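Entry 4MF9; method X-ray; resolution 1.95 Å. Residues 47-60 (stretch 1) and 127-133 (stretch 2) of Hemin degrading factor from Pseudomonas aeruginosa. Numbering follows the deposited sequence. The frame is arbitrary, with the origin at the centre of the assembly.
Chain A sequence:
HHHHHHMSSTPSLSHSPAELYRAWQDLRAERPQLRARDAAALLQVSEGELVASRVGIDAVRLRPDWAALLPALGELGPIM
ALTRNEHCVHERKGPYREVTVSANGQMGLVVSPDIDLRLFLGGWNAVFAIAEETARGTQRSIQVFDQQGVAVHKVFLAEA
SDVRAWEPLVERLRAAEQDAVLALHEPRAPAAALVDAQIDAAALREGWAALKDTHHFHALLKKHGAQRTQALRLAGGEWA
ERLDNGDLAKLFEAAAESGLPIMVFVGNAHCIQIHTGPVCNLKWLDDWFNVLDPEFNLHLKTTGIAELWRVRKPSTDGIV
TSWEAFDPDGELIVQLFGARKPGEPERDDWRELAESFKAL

Stretch 1 (47-60) EGELVASRVGIDAV
Stretch 2 127-133: VFAIAEE

Residues 47-52 are helical (phi/psi near -60/-40), a type I turn runs from Ala52 to Val55, and after a loop Ala59 and Val60 open a strand (both phi -123°, psi 149° and 133°) antiparallel to strand 127-133. The helix and strand 127-133 run at 48° to each other, axes 9.6 Å apart at closest approach. Gly56, at phi/psi 88/-9, suits glycine because a CB would jam against the preceding carbonyl. Together the stretches bury 543 Å², both sides summed.

Backbone pairing joins the strands. Val60 and Ala129 form a hydrogen-bonded pair (CA-CA 5.2 Å), with Val60 N to Ala129 O and Ala129 N to Val60 O both 2.8 Å. Ala59 faces Ile130 in a non-hydrogen-bonded pair (CA-CA 4.3 Å). Ala131 N donates to Asp58 O at 2.8 Å, 172° at the hydrogen, extending the ladder by one bond.

Apolar packing centres on Phe128 (chi1 -59°, chi2 85°), which points toward stretch 1 and loses the most area. Phe128 CG, CZ and CE2 meet Val51 CG1 (3.7 Å), Ala52 CB (3.8 Å) and Val55 CG2 (3.6 Å), respectively; both valines are t. Val51 CG1 also reaches Ile130 CD1 (3.8 Å; Ile130 chi1 m, chi2 t). Phe128, Val51, Ala52 and Ile130 are buried, which suits their apolar side chains. Ala59 and Ile130 share a sheet face, Ala59 CB to Ile130 CG1 4.1 Å; Val60 and Ala129 take the other.

In the charged cluster, the guanidinium of Arg54 (m, t, p, chi4 155°) serves two carboxylates at once. Arg54 NE donates to Asp58 OD1 (2.9 Å) and Arg54 NH2 to Asp58 OD2 (2.6 Å), with Asp58 at chi1 61°, chi2 1°. Across the stretches, Arg54 NH2 hydrogen-bonds Glu132 OE2 (3.1 Å, 167°) within a salt bridge; Glu132 is extended (t, t), its OE2 near the guanidinium plane. Ile130 CG2 covers one face, 3.5 Å from Arg54 NH2. A water donates to Asp58 OD2 (2.5 Å) and accepts from Glu133 N (2.9 Å).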

# COMPACT_ATOMS: atom_id res chain seq x y z
N GLU A 47 -4.18 8.55 13.43
CA GLU A 47 -2.82 9.02 13.18
C GLU A 47 -2.82 10.42 12.60
O GLU A 47 -1.95 11.23 12.90
CB GLU A 47 -2.07 8.05 12.25
CG GLU A 47 -0.57 8.35 12.12
CD GLU A 47 0.18 7.31 11.30
OE1 GLU A 47 -0.47 6.34 10.82
OE2 GLU A 47 1.41 7.46 11.14
N GLY A 48 -3.82 10.72 11.76
CA GLY A 48 -3.95 12.03 11.16
C GLY A 48 -4.10 13.15 12.18
O GLY A 48 -3.47 14.20 12.05
N GLU A 49 -4.91 12.90 13.18
CA GLU A 49 -5.12 13.80 14.28
C GLU A 49 -3.84 14.00 15.07
O GLU A 49 -3.49 15.08 15.40
CB GLU A 49 -6.18 13.27 15.17
CG GLU A 49 -7.55 13.46 14.65
CD GLU A 49 -8.58 12.68 15.46
OE1 GLU A 49 -8.78 11.48 15.21
OE2 GLU A 49 -9.11 13.29 16.38
N LEU A 50 -3.14 12.91 15.29
CA LEU A 50 -1.88 12.91 16.04
C LEU A 50 -0.86 13.78 15.32
O LEU A 50 -0.23 14.64 15.94
CB LEU A 50 -1.34 11.48 16.20
CG LEU A 50 -0.70 11.07 17.53
CD1 LEU A 50 0.08 9.77 17.42
CD2 LEU A 50 0.20 12.14 18.07
N VAL A 51 -0.72 13.58 14.02
CA VAL A 51 0.19 14.40 13.21
C VAL A 51 -0.21 15.88 13.22
O VAL A 51 0.64 16.76 13.34
CB VAL A 51 0.30 13.85 11.77
CG1 VAL A 51 1.15 14.78 10.91
CG2 VAL A 51 0.89 12.44 11.77
N ALA A 52 -1.50 16.16 13.11
CA ALA A 52 -1.97 17.54 13.16
C ALA A 52 -1.67 18.19 14.51
O ALA A 52 -1.52 19.40 14.60
CB ALA A 52 -3.44 17.63 12.83
N SER A 53 -1.58 17.39 15.57
CA SER A 53 -1.23 17.97 16.88
C SER A 53 0.22 18.47 16.88
O SER A 53 0.63 19.18 17.80
CB SER A 53 -1.43 16.95 18.00
OG SER A 53 -0.31 16.10 18.11
N ARG A 54 1.00 18.06 15.88
CA ARG A 54 2.36 18.47 15.66
C ARG A 54 2.55 19.83 14.97
O ARG A 54 3.62 20.35 14.94
CB ARG A 54 3.13 17.39 14.87
CG ARG A 54 3.21 16.03 15.55
CD ARG A 54 3.97 14.99 14.78
NE ARG A 54 5.37 15.30 14.66
CZ ARG A 54 6.30 14.39 14.48
NH1 ARG A 54 5.95 13.13 14.37
NH2 ARG A 54 7.56 14.71 14.44
N VAL A 55 1.51 20.35 14.36
CA VAL A 55 1.64 21.56 13.55
C VAL A 55 2.03 22.75 14.42
O VAL A 55 1.46 22.95 15.49
CB VAL A 55 0.37 21.86 12.76
CG1 VAL A 55 0.50 23.17 12.00
CG2 VAL A 55 0.07 20.72 11.79
N GLY A 56 3.03 23.51 13.98
CA GLY A 56 3.54 24.61 14.77
C GLY A 56 4.63 24.16 15.71
O GLY A 56 5.30 24.97 16.33
N ILE A 57 4.83 22.85 15.83
CA ILE A 57 5.94 22.32 16.55
C ILE A 57 7.04 21.78 15.66
O ILE A 57 8.09 22.38 15.58
CB ILE A 57 5.47 21.28 17.55
CG1 ILE A 57 4.55 21.90 18.56
CG2 ILE A 57 6.61 20.60 18.28
CD1 ILE A 57 3.77 20.91 19.34
N ASP A 58 6.77 20.69 14.95
CA ASP A 58 7.69 20.21 13.92
C ASP A 58 7.00 19.75 12.62
O ASP A 58 7.62 19.11 11.78
CB ASP A 58 8.61 19.11 14.44
CG ASP A 58 7.86 17.88 14.92
OD1 ASP A 58 6.62 17.86 14.84
OD2 ASP A 58 8.53 16.92 15.38
N ALA A 59 5.71 20.08 12.47
CA ALA A 59 4.96 19.80 11.24
C ALA A 59 4.36 21.06 10.63
O ALA A 59 4.01 22.00 11.34
CB ALA A 59 3.87 18.77 11.50
N VAL A 60 4.23 21.06 9.30
CA VAL A 60 3.53 22.12 8.56
C VAL A 60 2.42 21.46 7.74
O VAL A 60 2.63 20.43 7.09
CB VAL A 60 4.49 22.89 7.62
CG1 VAL A 60 3.72 23.88 6.75
CG2 VAL A 60 5.60 23.60 8.40
N VAL A 127 -2.54 16.45 4.23
CA VAL A 127 -1.13 16.17 3.96
C VAL A 127 -0.25 17.11 4.79
O VAL A 127 -0.49 18.32 4.84
CB VAL A 127 -0.82 16.29 2.46
CG1 VAL A 127 -1.43 17.57 1.89
CG2 VAL A 127 0.67 16.25 2.21
N PHE A 128 0.77 16.54 5.44
CA PHE A 128 1.66 17.32 6.30
C PHE A 128 3.12 17.10 5.93
O PHE A 128 3.51 16.02 5.48
CB PHE A 128 1.46 16.92 7.77
CG PHE A 128 0.06 17.14 8.27
CD1 PHE A 128 -0.92 16.17 8.08
CD2 PHE A 128 -0.28 18.31 8.93
CE1 PHE A 128 -2.21 16.37 8.53
CE2 PHE A 128 -1.57 18.52 9.39
CZ PHE A 128 -2.54 17.55 9.19
N ALA A 129 3.92 18.14 6.10
CA ALA A 129 5.36 18.02 5.95
C ALA A 129 5.92 18.06 7.35
O ALA A 129 5.73 19.05 8.07
CB ALA A 129 5.91 19.18 5.12
N ILE A 130 6.60 17.00 7.72
CA ILE A 130 7.18 16.85 9.02
C ILE A 130 8.72 17.04 8.98
O ILE A 130 9.37 16.51 8.14
CB ILE A 130 6.80 15.49 9.61
CG1 ILE A 130 5.29 15.35 9.69
CG2 ILE A 130 7.42 15.27 10.96
CD1 ILE A 130 4.81 14.09 10.34
N ALA A 131 9.27 17.82 9.89
CA ALA A 131 10.72 17.92 10.01
C ALA A 131 11.09 17.62 11.46
O ALA A 131 11.16 18.52 12.29
CB ALA A 131 11.19 19.32 9.61
N GLU A 132 11.35 16.37 11.75
CA GLU A 132 11.44 15.85 13.07
C GLU A 132 12.87 15.88 13.61
O GLU A 132 13.70 15.30 13.03
CB GLU A 132 10.94 14.41 13.10
CG GLU A 132 10.90 13.88 14.50
CD GLU A 132 10.00 12.71 14.73
OE1 GLU A 132 9.98 12.26 15.85
OE2 GLU A 132 9.34 12.23 13.84
N GLU A 133 13.13 16.56 14.71
CA GLU A 133 14.46 16.61 15.30
C GLU A 133 14.94 15.22 15.66
O GLU A 133 14.26 14.53 16.30
CB GLU A 133 14.38 17.41 16.61
CG GLU A 133 15.03 18.77 16.53
CD GLU A 133 14.63 19.78 17.63
OE1 GLU A 133 15.09 20.93 17.49
OE2 GLU A 133 13.89 19.45 18.58
O HOH W 1 10.82 17.45 16.29